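Acyl-CoA dehydrogenase (Geobacillus kaustophilus, PDB 2PG0) is an FAD-dependent acyl-CoA dehydrogenase that probably introduces a double bond at the alpha-beta position of acyl chains. Local coordinates at residues E12-F17 and D70-V75; N95-P100 and T125-T130; G149-V154 and K224-N229; M324-I329 and G370-M375. All blocks are in the same frame, centred on the assembly; numbering follows the deposited sequence.

Interactions 2 and 4 share one FAD: residues 125-130 bind the flavin ring while residues 370-375 bind the ribose of the adenosine half, so contacts whose centres lie about 19 Å apart are joined through a single extended cofactor. Interaction 1 pairs two helices of the N-terminal domain away from that site; it nevertheless touches interaction 2, where Ser-74 OG and Asp-96 OD1, 2.5 Å apart, link helices 71-84 and 89-105, which follow each other in the chain. Interaction 3 lies in the beta domain, its centre about 20 Å from that of interaction 2, and the side chain of Val-154 is about 14 Å from a bound FAD.

Interaction 1. Residues E12-F17 and D70-V75; sequences EEHHMF and DFAYSV
In the all-helical N-terminal domain of the acyl-CoA dehydrogenase fold, the starts of helices 12-28 and 71-84 pack with their short axes 32° apart, through an aromatic cluster of His-14, Phe-17 and Tyr-73. Phe-17, its CG anti to the backbone N, offers a face to the edge of Tyr-73, an edge-to-face pair with CD1 of the tyrosine over the centre of the phenylalanine ring and planes at 75°. The imidazole of His-14 lies obliquely over one face of Tyr-73, and its own face receives Ala-72 CB in a CH-pi contact, 3.7 Å from that methyl to the His-14 ring centroid. Two hydrogen bonds add polar grip. Tyr-73 OH donates to Glu-13 OE1 over 2.7 Å, using the anti lone pair of the carboxylate. An alanine at Tyr-73 would remove both the ring between Phe-17 and His-14 and this hydroxyl, and would probably loosen the pairing of the helices. His-14, whose ND1 is also hydrogen-bonded to Arg-11 N, meets Asp-70 tip to tip, the two planes nearly coplanar. Asp-70 is the N-cap of helix 71-84: its OD1 accepts a weak bond from Ala-72 N and, on its syn lone pair, His-14 NE2 at 3.1 Å.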
# COMPACT_ATOMS: atom_id res chain seq x y z
N GLU A 12 36.32 -12.36 -11.52
CA GLU A 12 37.04 -11.34 -12.28
C GLU A 12 36.77 -11.40 -13.79
O GLU A 12 36.58 -10.37 -14.42
CB GLU A 12 38.54 -11.37 -11.97
CG GLU A 12 39.30 -10.09 -12.37
CD GLU A 12 38.70 -8.81 -11.79
OE1 GLU A 12 38.19 -8.82 -10.64
OE2 GLU A 12 38.75 -7.77 -12.48
N GLU A 13 36.75 -12.61 -14.36
CA GLU A 13 36.48 -12.79 -15.80
C GLU A 13 35.14 -12.19 -16.25
O GLU A 13 35.02 -11.65 -17.35
CB GLU A 13 36.59 -14.26 -16.21
CG GLU A 13 35.40 -15.13 -15.82
CD GLU A 13 35.66 -16.61 -16.01
OE1 GLU A 13 35.11 -17.19 -16.97
OE2 GLU A 13 36.40 -17.19 -15.19
N HIS A 14 34.13 -12.28 -15.38
CA HIS A 14 32.80 -11.72 -15.66
C HIS A 14 32.84 -10.20 -15.56
O HIS A 14 32.15 -9.50 -16.30
CB HIS A 14 31.74 -12.30 -14.70
CG HIS A 14 31.59 -13.78 -14.80
ND1 HIS A 14 32.01 -14.64 -13.81
CD2 HIS A 14 31.07 -14.56 -15.78
CE1 HIS A 14 31.75 -15.89 -14.17
NE2 HIS A 14 31.18 -15.87 -15.36
N HIS A 15 33.67 -9.69 -14.64
CA HIS A 15 33.84 -8.25 -14.47
C HIS A 15 34.54 -7.61 -15.66
O HIS A 15 34.13 -6.54 -16.10
CB HIS A 15 34.56 -7.93 -13.16
CG HIS A 15 33.77 -8.30 -11.94
ND1 HIS A 15 34.27 -9.08 -10.92
CD2 HIS A 15 32.49 -8.02 -11.60
CE1 HIS A 15 33.35 -9.25 -10.00
NE2 HIS A 15 32.25 -8.61 -10.38
N MET A 16 35.58 -8.27 -16.18
CA MET A 16 36.24 -7.77 -17.40
C MET A 16 35.32 -7.92 -18.61
O MET A 16 35.29 -7.04 -19.48
CB MET A 16 37.64 -8.36 -17.65
CG MET A 16 37.97 -9.71 -17.06
SD MET A 16 39.77 -10.09 -17.05
CE MET A 16 40.34 -9.18 -15.61
N PHE A 17 34.56 -9.01 -18.66
CA PHE A 17 33.56 -9.20 -19.72
C PHE A 17 32.50 -8.10 -19.73
O PHE A 17 32.15 -7.60 -20.80
CB PHE A 17 32.89 -10.58 -19.62
CG PHE A 17 31.77 -10.77 -20.61
CD1 PHE A 17 32.04 -11.13 -21.93
CD2 PHE A 17 30.44 -10.58 -20.22
CE1 PHE A 17 31.00 -11.30 -22.84
CE2 PHE A 17 29.40 -10.75 -21.13
CZ PHE A 17 29.68 -11.11 -22.44
N ASP A 70 29.37 -20.04 -18.87
CA ASP A 70 28.38 -20.31 -17.83
C ASP A 70 27.28 -19.25 -17.82
O ASP A 70 27.36 -18.24 -18.53
CB ASP A 70 29.04 -20.52 -16.45
CG ASP A 70 29.51 -19.22 -15.80
OD1 ASP A 70 29.21 -18.11 -16.28
OD2 ASP A 70 30.19 -19.32 -14.76
N PHE A 71 26.24 -19.49 -17.02
CA PHE A 71 25.06 -18.62 -16.97
C PHE A 71 25.35 -17.19 -16.49
O PHE A 71 24.60 -16.27 -16.81
CB PHE A 71 23.97 -19.28 -16.12
CG PHE A 71 22.67 -18.53 -16.10
CD1 PHE A 71 21.84 -18.51 -17.22
CD2 PHE A 71 22.27 -17.84 -14.96
CE1 PHE A 71 20.63 -17.80 -17.20
CE2 PHE A 71 21.06 -17.13 -14.93
CZ PHE A 71 20.24 -17.11 -16.06
N ALA A 72 26.42 -17.01 -15.73
CA ALA A 72 26.79 -15.67 -15.26
C ALA A 72 27.07 -14.71 -16.43
O ALA A 72 26.77 -13.52 -16.34
CB ALA A 72 27.96 -15.72 -14.30
N TYR A 73 27.63 -15.24 -17.52
CA TYR A 73 27.81 -14.44 -18.74
C TYR A 73 26.47 -13.96 -19.29
O TYR A 73 26.36 -12.82 -19.73
CB TYR A 73 28.58 -15.21 -19.82
CG TYR A 73 30.05 -15.27 -19.53
CD1 TYR A 73 30.91 -14.25 -19.97
CD2 TYR A 73 30.60 -16.33 -18.81
CE1 TYR A 73 32.28 -14.30 -19.71
CE2 TYR A 73 31.97 -16.38 -18.53
CZ TYR A 73 32.80 -15.36 -18.99
OH TYR A 73 34.15 -15.41 -18.72
N SER A 74 25.45 -14.82 -19.24
CA SER A 74 24.11 -14.41 -19.70
C SER A 74 23.49 -13.35 -18.79
O SER A 74 22.82 -12.44 -19.28
CB SER A 74 23.18 -15.62 -19.81
OG SER A 74 23.43 -16.33 -21.01
N VAL A 75 23.71 -13.47 -17.48
CA VAL A 75 23.26 -12.46 -16.53
C VAL A 75 23.86 -11.10 -16.90
O VAL A 75 23.15 -10.10 -17.00
CB VAL A 75 23.61 -12.83 -15.07
CG1 VAL A 75 23.23 -11.69 -14.11
CG2 VAL A 75 22.91 -14.13 -14.68

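Interaction 2. Residues N95-P100 and T125-T130; sequences NDIVTP and TAIAMT. With FAD (flavin-adenine dinucleotide), chain C.
Helix 89-105 crosses strand 125-128 at 77° between their short axes, and the buried interface is carried by Ile-97, Val-98 and Thr-99, the first two within a wider pi-type turn at 95-98. Ile-97 makes a marginal contribution, its CG2 standing 4.3 Å from Ile-127 CG2. Val-98 bears most of the contact, its branches spread along the strand: its CB rests 3.4 Å from Thr-125 OG1, CG1, anti to the backbone N, lies near Ala-126 O, and CG2 packs 3.8 Å from Ile-127 CB. An alanine at Val-98 would lose both methyls that reach Ala-126 and Ile-127, and would probably weaken the seat of the strand against the helix. Thr-99 crosses Thr-125 at about a right angle, CG2 against CG2; the hydroxyls of both threonines turn to His-94, Thr-99 OG1 to its carbonyl and Thr-125 OG1 to its ND1. The end of the strand and the loop after it meet the flavin. Flavin N3 donates to Ile-127 O at 2.9 Å. Flavin O2 accepts from the backbone of Met-129 and of Thr-130, and flavin N1 accepts from Thr-130 OG1 over 2.8 Å. This grip on the pyrimidine edge of the isoalloxazine belongs to the FAD site of an acyl-CoA dehydrogenase.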
# COMPACT_ATOMS: atom_id res chain seq x y z
N ASN A 95 19.04 -15.82 -26.70
CA ASN A 95 20.14 -16.43 -25.96
C ASN A 95 19.71 -17.44 -24.90
O ASN A 95 20.23 -18.56 -24.84
CB ASN A 95 20.98 -15.34 -25.26
CG ASN A 95 21.95 -14.64 -26.21
OD1 ASN A 95 21.99 -14.90 -27.41
ND2 ASN A 95 22.75 -13.73 -25.65
N ASP A 96 18.75 -17.04 -24.07
CA ASP A 96 18.51 -17.72 -22.80
C ASP A 96 17.13 -18.33 -22.63
O ASP A 96 16.88 -19.05 -21.67
CB ASP A 96 18.83 -16.76 -21.65
CG ASP A 96 20.26 -16.25 -21.72
OD1 ASP A 96 21.19 -17.10 -21.79
OD2 ASP A 96 20.46 -15.01 -21.72
N ILE A 97 16.23 -18.06 -23.58
CA ILE A 97 14.90 -18.63 -23.53
C ILE A 97 14.67 -19.65 -24.64
O ILE A 97 14.31 -20.79 -24.37
CB ILE A 97 13.80 -17.53 -23.48
CG1 ILE A 97 13.91 -16.76 -22.15
CG2 ILE A 97 12.38 -18.14 -23.66
CD1 ILE A 97 13.30 -15.38 -22.16
N VAL A 98 14.91 -19.26 -25.90
CA VAL A 98 14.54 -20.11 -27.02
C VAL A 98 15.61 -21.13 -27.40
O VAL A 98 15.35 -22.33 -27.42
CB VAL A 98 14.12 -19.32 -28.29
CG1 VAL A 98 13.59 -20.27 -29.35
CG2 VAL A 98 13.06 -18.28 -27.96
N THR A 99 16.82 -20.65 -27.70
CA THR A 99 17.87 -21.57 -28.15
C THR A 99 18.18 -22.72 -27.18
O THR A 99 18.48 -23.82 -27.64
CB THR A 99 19.16 -20.83 -28.60
OG1 THR A 99 19.71 -20.10 -27.51
CG2 THR A 99 18.85 -19.88 -29.73
N PRO A 100 18.09 -22.49 -25.84
CA PRO A 100 18.17 -23.66 -24.95
C PRO A 100 17.21 -24.82 -25.26
O PRO A 100 17.54 -25.96 -24.94
CB PRO A 100 17.88 -23.06 -23.57
CG PRO A 100 18.42 -21.68 -23.67
CD PRO A 100 18.00 -21.24 -25.05
N THR A 125 15.85 -16.41 -33.24
CA THR A 125 14.80 -17.30 -32.75
C THR A 125 13.67 -16.59 -32.03
O THR A 125 13.82 -15.47 -31.53
CB THR A 125 15.38 -18.40 -31.82
OG1 THR A 125 16.01 -17.79 -30.69
CG2 THR A 125 16.40 -19.27 -32.56
N ALA A 126 12.53 -17.27 -31.97
CA ALA A 126 11.36 -16.82 -31.22
C ALA A 126 10.62 -18.03 -30.69
O ALA A 126 10.83 -19.16 -31.15
CB ALA A 126 10.45 -16.01 -32.12
N ILE A 127 9.77 -17.80 -29.70
CA ILE A 127 8.93 -18.87 -29.16
C ILE A 127 7.46 -18.42 -29.17
O ILE A 127 7.15 -17.29 -28.77
CB ILE A 127 9.42 -19.36 -27.77
CG1 ILE A 127 8.61 -20.58 -27.31
CG2 ILE A 127 9.44 -18.20 -26.74
CD1 ILE A 127 9.35 -21.46 -26.33
N ALA A 128 6.59 -19.30 -29.68
CA ALA A 128 5.18 -18.95 -29.88
C ALA A 128 4.25 -19.91 -29.15
O ALA A 128 4.02 -21.04 -29.60
CB ALA A 128 4.84 -18.88 -31.37
N MET A 129 3.76 -19.44 -28.00
CA MET A 129 2.86 -20.19 -27.13
C MET A 129 1.48 -19.52 -27.22
O MET A 129 0.49 -20.13 -27.62
CB MET A 129 3.34 -20.14 -25.66
CG MET A 129 4.69 -20.82 -25.32
SD MET A 129 5.23 -20.50 -23.60
CE MET A 129 6.56 -19.34 -23.89
N THR A 130 1.45 -18.23 -26.87
CA THR A 130 0.23 -17.44 -26.69
C THR A 130 -0.62 -17.31 -27.95
O THR A 130 -0.11 -17.09 -29.06
CB THR A 130 0.58 -16.04 -26.13
OG1 THR A 130 1.41 -16.21 -24.97
CG2 THR A 130 -0.67 -15.25 -25.75
PA FAD C . -5.15 -13.58 -20.04
O1A FAD C . -6.38 -13.51 -20.89
O2A FAD C . -4.61 -14.99 -19.88
O5B FAD C . -5.45 -12.92 -18.60
C5B FAD C . -6.00 -11.62 -18.51
C4B FAD C . -5.99 -11.19 -17.04
O4B FAD C . -6.76 -12.13 -16.29
C3B FAD C . -4.57 -11.23 -16.47
O3B FAD C . -4.38 -10.18 -15.55
C2B FAD C . -4.53 -12.53 -15.72
O2B FAD C . -3.56 -12.55 -14.68
C1B FAD C . -5.97 -12.63 -15.23
N9A FAD C . -6.30 -14.03 -14.88
C8A FAD C . -6.42 -15.10 -15.73
N7A FAD C . -6.71 -16.20 -15.00
C5A FAD C . -6.77 -15.84 -13.70
C6A FAD C . -7.03 -16.57 -12.54
N6A FAD C . -7.15 -17.90 -12.60
N1A FAD C . -7.02 -15.92 -11.32
C2A FAD C . -6.76 -14.56 -11.24
N3A FAD C . -6.52 -13.84 -12.40
C4A FAD C . -6.52 -14.48 -13.60
N1 FAD C . 3.79 -14.99 -25.62
C2 FAD C . 4.57 -15.96 -26.22
O2 FAD C . 4.16 -17.12 -26.27
N3 FAD C . 5.79 -15.62 -26.79
C4 FAD C . 6.24 -14.32 -26.75
O4 FAD C . 7.32 -14.02 -27.27
C4X FAD C . 5.46 -13.34 -26.12
N5 FAD C . 5.90 -12.02 -26.07
C5X FAD C . 5.12 -11.04 -25.48
C6 FAD C . 5.58 -9.73 -25.47
C7 FAD C . 4.81 -8.73 -24.88
C7M FAD C . 5.36 -7.33 -24.88
C8 FAD C . 3.57 -9.06 -24.29
C8M FAD C . 2.69 -8.04 -23.63
C9 FAD C . 3.11 -10.37 -24.31
C9A FAD C . 3.89 -11.38 -24.91
N10 FAD C . 3.45 -12.70 -24.93
C10 FAD C . 4.23 -13.67 -25.55
C1' FAD C . 2.17 -13.13 -24.25
C2' FAD C . 2.15 -13.05 -22.71
O2' FAD C . 2.86 -14.09 -22.08
C3' FAD C . 0.68 -13.10 -22.28
O3' FAD C . 0.14 -11.82 -22.55
C4' FAD C . 0.45 -13.47 -20.81
O4' FAD C . 0.80 -14.82 -20.55
C5' FAD C . -1.00 -13.25 -20.39
O5' FAD C . -1.89 -13.88 -21.29
P FAD C . -3.10 -13.02 -21.91
O1P FAD C . -2.57 -11.75 -22.52
O2P FAD C . -3.86 -13.85 -22.91
O3P FAD C . -4.02 -12.60 -20.65

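Interaction 3. Residues G149-V154 and K224-N229; sequences GDYYIV and KVPAYN
Tyr-151 and Lys-224 carry the most distinctive side-chain arrangement where strands 151-161 and 223-226 run antiparallel in the beta domain. Lys-224 starts with CG anti to the backbone N (chi1 -155°), continues extended, then bends at its last torsion, so its chain crosses the tyrosine obliquely. Its CE sits almost on the ring normal, 3.6 Å from the Tyr-151 ring centroid, a CH-pi contact. NZ folds back over the same face, 4.2 Å from that centroid, a cation-pi interaction. Tyr-151 CE1 lies 4.3 Å from Pro-226 CG, a loose apolar contact. Tyr-152 and Val-225 point to the other side of the sheet; there CE2 of the Tyr-152 ring packs on Ala-227, while its hydroxyl is satisfied by Glu-234 OE2. Val-154 CG2 touches Val-225 CG2 at 3.8 Å, and Leu-190 of strand 187-193 packs on both valines. The backbone fixes the register. Tyr-152 N donates to Val-225 O over 2.6 Å, Val-225 N answers to Tyr-152 O, and Ala-227 N reaches Asp-150 O from above the carbonyl plane. The side of Tyr-152, Val-154 and Val-225 is therefore buried and largely apolar, while on the other the Tyr-151 ring would probably help stabilise the lysine's charge.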
# COMPACT_ATOMS: atom_id res chain seq x y z
N GLY A 149 1.75 -37.35 -44.32
CA GLY A 149 2.98 -37.84 -44.94
C GLY A 149 4.21 -37.47 -44.13
O GLY A 149 4.28 -37.76 -42.94
N ASP A 150 5.16 -36.80 -44.79
CA ASP A 150 6.40 -36.37 -44.14
C ASP A 150 6.29 -34.97 -43.54
O ASP A 150 7.31 -34.34 -43.23
CB ASP A 150 7.56 -36.40 -45.15
CG ASP A 150 7.84 -37.78 -45.72
OD1 ASP A 150 7.76 -38.78 -44.97
OD2 ASP A 150 8.15 -37.86 -46.92
N TYR A 151 5.06 -34.48 -43.39
CA TYR A 151 4.81 -33.10 -42.96
C TYR A 151 3.78 -32.99 -41.84
O TYR A 151 2.97 -33.89 -41.65
CB TYR A 151 4.34 -32.26 -44.14
CG TYR A 151 5.36 -32.09 -45.23
CD1 TYR A 151 6.25 -31.02 -45.21
CD2 TYR A 151 5.44 -33.00 -46.29
CE1 TYR A 151 7.20 -30.85 -46.21
CE2 TYR A 151 6.39 -32.85 -47.29
CZ TYR A 151 7.26 -31.77 -47.25
OH TYR A 151 8.20 -31.60 -48.23
N TYR A 152 3.85 -31.88 -41.11
CA TYR A 152 2.77 -31.44 -40.24
C TYR A 152 2.04 -30.30 -40.93
O TYR A 152 2.67 -29.35 -41.39
CB TYR A 152 3.30 -30.95 -38.90
CG TYR A 152 3.75 -32.03 -37.95
CD1 TYR A 152 2.82 -32.73 -37.17
CD2 TYR A 152 5.10 -32.34 -37.81
CE1 TYR A 152 3.23 -33.72 -36.30
CE2 TYR A 152 5.51 -33.34 -36.94
CZ TYR A 152 4.57 -34.02 -36.18
OH TYR A 152 4.98 -35.00 -35.31
N ILE A 153 0.71 -30.40 -41.01
CA ILE A 153 -0.10 -29.32 -41.54
C ILE A 153 -0.56 -28.46 -40.36
O ILE A 153 -1.31 -28.93 -39.50
CB ILE A 153 -1.31 -29.83 -42.37
CG1 ILE A 153 -0.89 -30.85 -43.45
CG2 ILE A 153 -2.09 -28.66 -42.96
CD1 ILE A 153 0.28 -30.43 -44.34
N VAL A 154 -0.07 -27.22 -40.31
CA VAL A 154 -0.28 -26.35 -39.14
C VAL A 154 -1.33 -25.27 -39.41
O VAL A 154 -1.26 -24.54 -40.41
CB VAL A 154 1.04 -25.72 -38.63
CG1 VAL A 154 0.81 -24.94 -37.33
CG2 VAL A 154 2.09 -26.80 -38.40
N LYS A 224 2.89 -25.96 -44.10
CA LYS A 224 3.50 -27.24 -44.42
C LYS A 224 4.88 -27.33 -43.78
O LYS A 224 5.86 -26.81 -44.32
CB LYS A 224 3.58 -27.42 -45.95
CG LYS A 224 3.64 -28.87 -46.40
CD LYS A 224 3.87 -28.98 -47.91
CE LYS A 224 3.88 -30.44 -48.38
NZ LYS A 224 2.58 -31.14 -48.12
N VAL A 225 4.95 -27.98 -42.63
CA VAL A 225 6.18 -28.06 -41.84
C VAL A 225 6.73 -29.48 -41.86
O VAL A 225 6.02 -30.42 -41.50
CB VAL A 225 5.94 -27.60 -40.37
CG1 VAL A 225 7.24 -27.60 -39.58
CG2 VAL A 225 5.29 -26.23 -40.32
N PRO A 226 8.01 -29.65 -42.28
CA PRO A 226 8.62 -30.98 -42.28
C PRO A 226 8.52 -31.66 -40.92
O PRO A 226 8.72 -31.01 -39.89
CB PRO A 226 10.10 -30.69 -42.60
CG PRO A 226 10.08 -29.42 -43.36
CD PRO A 226 8.94 -28.62 -42.78
N ALA A 227 8.20 -32.95 -40.92
CA ALA A 227 8.12 -33.74 -39.70
C ALA A 227 9.45 -33.78 -38.94
O ALA A 227 9.48 -33.95 -37.72
CB ALA A 227 7.66 -35.15 -40.02
N TYR A 228 10.55 -33.61 -39.69
CA TYR A 228 11.90 -33.47 -39.14
C TYR A 228 11.99 -32.35 -38.09
O TYR A 228 12.84 -32.41 -37.20
CB TYR A 228 12.88 -33.17 -40.29
CG TYR A 228 14.29 -32.80 -39.85
CD1 TYR A 228 15.29 -33.77 -39.79
CD2 TYR A 228 14.62 -31.48 -39.51
CE1 TYR A 228 16.59 -33.44 -39.39
CE2 TYR A 228 15.91 -31.15 -39.10
CZ TYR A 228 16.89 -32.13 -39.05
OH TYR A 228 18.17 -31.81 -38.66
N ASN A 229 11.12 -31.35 -38.21
CA ASN A 229 11.17 -30.16 -37.36
C ASN A 229 10.51 -30.31 -35.99
O ASN A 229 10.48 -29.35 -35.21
CB ASN A 229 10.56 -28.95 -38.09
CG ASN A 229 11.49 -28.37 -39.14
OD1 ASN A 229 12.53 -28.95 -39.45
ND2 ASN A 229 11.12 -27.22 -39.68

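Interaction 4. Residues M324-I329 and G370-M375; sequences MAKWWI and GTNEMM. With FAD (flavin-adenine dinucleotide), chain C.
Gly-370, in the turn before helix 372-382 of the C-terminal helical domain, presents its carbonyl to Lys-326 of helix 319-343: NZ lies 2.8 Å from Gly-370 O, nearly along the C=O axis. At phi 103° a CB on Gly-370 would press on the preceding carbonyl O and lie 2.6 Å from Met-375 CE as placed. Thr-371 follows as the N-cap, its OG1 accepting from Met-374 N and donating to the ribose hydroxyl O2B of FAD. Asn-372 points toward the other helix, its CG 3.5 Å from Trp-327 CB, and its OD1 takes a second bond from Lys-326 NZ, 2.8 Å long and arriving from above the carbonyl plane. Glu-373 turns the other way: FAD O2B donates to its OE1 at 2.7 Å, and OE2 forms a salt bridge with Arg-290 of the second subunit. Met-374 lays its CE against the adenine, 3.7 Å from FAD C5A. Met-375 closes the contact, CB against Trp-327 CB and CG near Lys-326 CD; the indole NE1 of Trp-327 bonds to Thr-296 of the third subunit. Lys-326 NZ also binds Ser-365 O, so several carbonyl oxygens meet its buried charge, which would probably favour the protonated amine and steady the turn carrying Thr-371.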
# COMPACT_ATOMS: atom_id res chain seq x y z
N MET A 324 8.36 -16.14 -7.07
CA MET A 324 8.47 -15.05 -6.10
C MET A 324 9.26 -13.87 -6.67
O MET A 324 8.79 -12.72 -6.67
CB MET A 324 9.17 -15.55 -4.82
CG MET A 324 8.30 -16.42 -3.91
SD MET A 324 9.17 -17.04 -2.45
CE MET A 324 7.78 -17.77 -1.58
N ALA A 325 10.45 -14.16 -7.17
CA ALA A 325 11.32 -13.15 -7.76
C ALA A 325 10.62 -12.41 -8.90
O ALA A 325 10.58 -11.18 -8.92
CB ALA A 325 12.64 -13.79 -8.23
N LYS A 326 10.01 -13.17 -9.81
CA LYS A 326 9.34 -12.58 -10.98
C LYS A 326 8.22 -11.61 -10.60
O LYS A 326 8.22 -10.48 -11.07
CB LYS A 326 8.81 -13.69 -11.90
CG LYS A 326 8.48 -13.22 -13.32
CD LYS A 326 7.08 -12.60 -13.37
CE LYS A 326 6.67 -12.25 -14.78
NZ LYS A 326 5.38 -11.54 -14.83
N TRP A 327 7.26 -12.03 -9.78
CA TRP A 327 6.14 -11.14 -9.48
C TRP A 327 6.55 -9.97 -8.60
O TRP A 327 6.18 -8.83 -8.88
CB TRP A 327 4.90 -11.90 -8.94
CG TRP A 327 4.84 -12.09 -7.44
CD1 TRP A 327 5.15 -13.23 -6.75
CD2 TRP A 327 4.41 -11.13 -6.46
NE1 TRP A 327 4.96 -13.03 -5.40
CE2 TRP A 327 4.51 -11.75 -5.20
CE3 TRP A 327 3.97 -9.80 -6.54
CZ2 TRP A 327 4.18 -11.09 -4.01
CZ3 TRP A 327 3.63 -9.14 -5.35
CH2 TRP A 327 3.74 -9.79 -4.11
N TRP A 328 7.32 -10.24 -7.55
CA TRP A 328 7.64 -9.19 -6.59
C TRP A 328 8.55 -8.11 -7.18
O TRP A 328 8.31 -6.92 -6.97
CB TRP A 328 8.24 -9.76 -5.30
CG TRP A 328 8.28 -8.73 -4.22
CD1 TRP A 328 7.31 -8.46 -3.29
CD2 TRP A 328 9.35 -7.81 -3.96
NE1 TRP A 328 7.71 -7.44 -2.47
CE2 TRP A 328 8.96 -7.02 -2.85
CE3 TRP A 328 10.61 -7.58 -4.54
CZ2 TRP A 328 9.77 -6.02 -2.32
CZ3 TRP A 328 11.42 -6.59 -4.01
CH2 TRP A 328 11.00 -5.82 -2.91
N ILE A 329 9.56 -8.52 -7.93
CA ILE A 329 10.50 -7.57 -8.54
C ILE A 329 9.82 -6.74 -9.64
O ILE A 329 10.07 -5.53 -9.75
CB ILE A 329 11.81 -8.24 -9.03
CG1 ILE A 329 12.61 -8.78 -7.84
CG2 ILE A 329 12.69 -7.23 -9.78
CD1 ILE A 329 13.79 -9.70 -8.21
N GLY A 370 4.30 -15.20 -18.00
CA GLY A 370 3.30 -15.60 -17.00
C GLY A 370 2.93 -14.38 -16.19
O GLY A 370 3.80 -13.71 -15.65
N THR A 371 1.63 -14.08 -16.11
CA THR A 371 1.18 -12.93 -15.33
C THR A 371 1.54 -13.11 -13.86
O THR A 371 1.76 -14.22 -13.38
CB THR A 371 -0.34 -12.72 -15.40
OG1 THR A 371 -0.99 -13.84 -14.79
CG2 THR A 371 -0.81 -12.55 -16.83
N ASN A 372 1.58 -12.00 -13.13
CA ASN A 372 1.90 -12.05 -11.70
C ASN A 372 0.82 -12.81 -10.92
O ASN A 372 1.11 -13.42 -9.87
CB ASN A 372 2.18 -10.64 -11.16
CG ASN A 372 3.53 -10.10 -11.63
OD1 ASN A 372 4.29 -10.80 -12.31
ND2 ASN A 372 3.86 -8.87 -11.24
N GLU A 373 -0.40 -12.82 -11.45
CA GLU A 373 -1.49 -13.63 -10.88
C GLU A 373 -1.15 -15.12 -11.03
O GLU A 373 -1.40 -15.91 -10.12
CB GLU A 373 -2.83 -13.33 -11.55
CG GLU A 373 -3.39 -11.93 -11.26
CD GLU A 373 -2.67 -10.79 -12.00
OE1 GLU A 373 -2.09 -11.01 -13.10
OE2 GLU A 373 -2.68 -9.67 -11.45
N MET A 374 -0.58 -15.49 -12.18
CA MET A 374 -0.13 -16.88 -12.35
C MET A 374 1.05 -17.22 -11.42
O MET A 374 1.13 -18.34 -10.93
CB MET A 374 0.21 -17.18 -13.82
CG MET A 374 -0.99 -17.19 -14.77
SD MET A 374 -2.29 -18.40 -14.36
CE MET A 374 -3.41 -17.43 -13.35
N MET A 375 1.94 -16.26 -11.18
CA MET A 375 3.05 -16.47 -10.24
C MET A 375 2.52 -16.76 -8.83
O MET A 375 3.00 -17.68 -8.16
CB MET A 375 4.02 -15.28 -10.21
CG MET A 375 4.75 -14.96 -11.53
SD MET A 375 5.65 -16.34 -12.30
CE MET A 375 4.43 -16.82 -13.53
PA FAD C . -5.15 -13.58 -20.04
O1A FAD C . -6.38 -13.51 -20.89
O2A FAD C . -4.61 -14.99 -19.88
O5B FAD C . -5.45 -12.92 -18.60
C5B FAD C . -6.00 -11.62 -18.51
C4B FAD C . -5.99 -11.19 -17.04
O4B FAD C . -6.76 -12.13 -16.29
C3B FAD C . -4.57 -11.23 -16.47
O3B FAD C . -4.38 -10.18 -15.55
C2B FAD C . -4.53 -12.53 -15.72
O2B FAD C . -3.56 -12.55 -14.68
C1B FAD C . -5.97 -12.63 -15.23
N9A FAD C . -6.30 -14.03 -14.88
C8A FAD C . -6.42 -15.10 -15.73
N7A FAD C . -6.71 -16.20 -15.00
C5A FAD C . -6.77 -15.84 -13.70
C6A FAD C . -7.03 -16.57 -12.54
N6A FAD C . -7.15 -17.90 -12.60
N1A FAD C . -7.02 -15.92 -11.32
C2A FAD C . -6.76 -14.56 -11.24
N3A FAD C . -6.52 -13.84 -12.40
C4A FAD C . -6.52 -14.48 -13.60
N1 FAD C . 3.79 -14.99 -25.62
C2 FAD C . 4.57 -15.96 -26.22
O2 FAD C . 4.16 -17.12 -26.27
N3 FAD C . 5.79 -15.62 -26.79
C4 FAD C . 6.24 -14.32 -26.75
O4 FAD C . 7.32 -14.02 -27.27
C4X FAD C . 5.46 -13.34 -26.12
N5 FAD C . 5.90 -12.02 -26.07
C5X FAD C . 5.12 -11.04 -25.48
C6 FAD C . 5.58 -9.73 -25.47
C7 FAD C . 4.81 -8.73 -24.88
C7M FAD C . 5.36 -7.33 -24.88
C8 FAD C . 3.57 -9.06 -24.29
C8M FAD C . 2.69 -8.04 -23.63
C9 FAD C . 3.11 -10.37 -24.31
C9A FAD C . 3.89 -11.38 -24.91
N10 FAD C . 3.45 -12.70 -24.93
C10 FAD C . 4.23 -13.67 -25.55
C1' FAD C . 2.17 -13.13 -24.25
C2' FAD C . 2.15 -13.05 -22.71
O2' FAD C . 2.86 -14.09 -22.08
C3' FAD C . 0.68 -13.10 -22.28
O3' FAD C . 0.14 -11.82 -22.55
C4' FAD C . 0.45 -13.47 -20.81
O4' FAD C . 0.80 -14.82 -20.55
C5' FAD C . -1.00 -13.25 -20.39
O5' FAD C . -1.89 -13.88 -21.29
P FAD C . -3.10 -13.02 -21.91
O1P FAD C . -2.57 -11.75 -22.52
O2P FAD C . -3.86 -13.85 -22.91
O3P FAD C . -4.02 -12.60 -20.65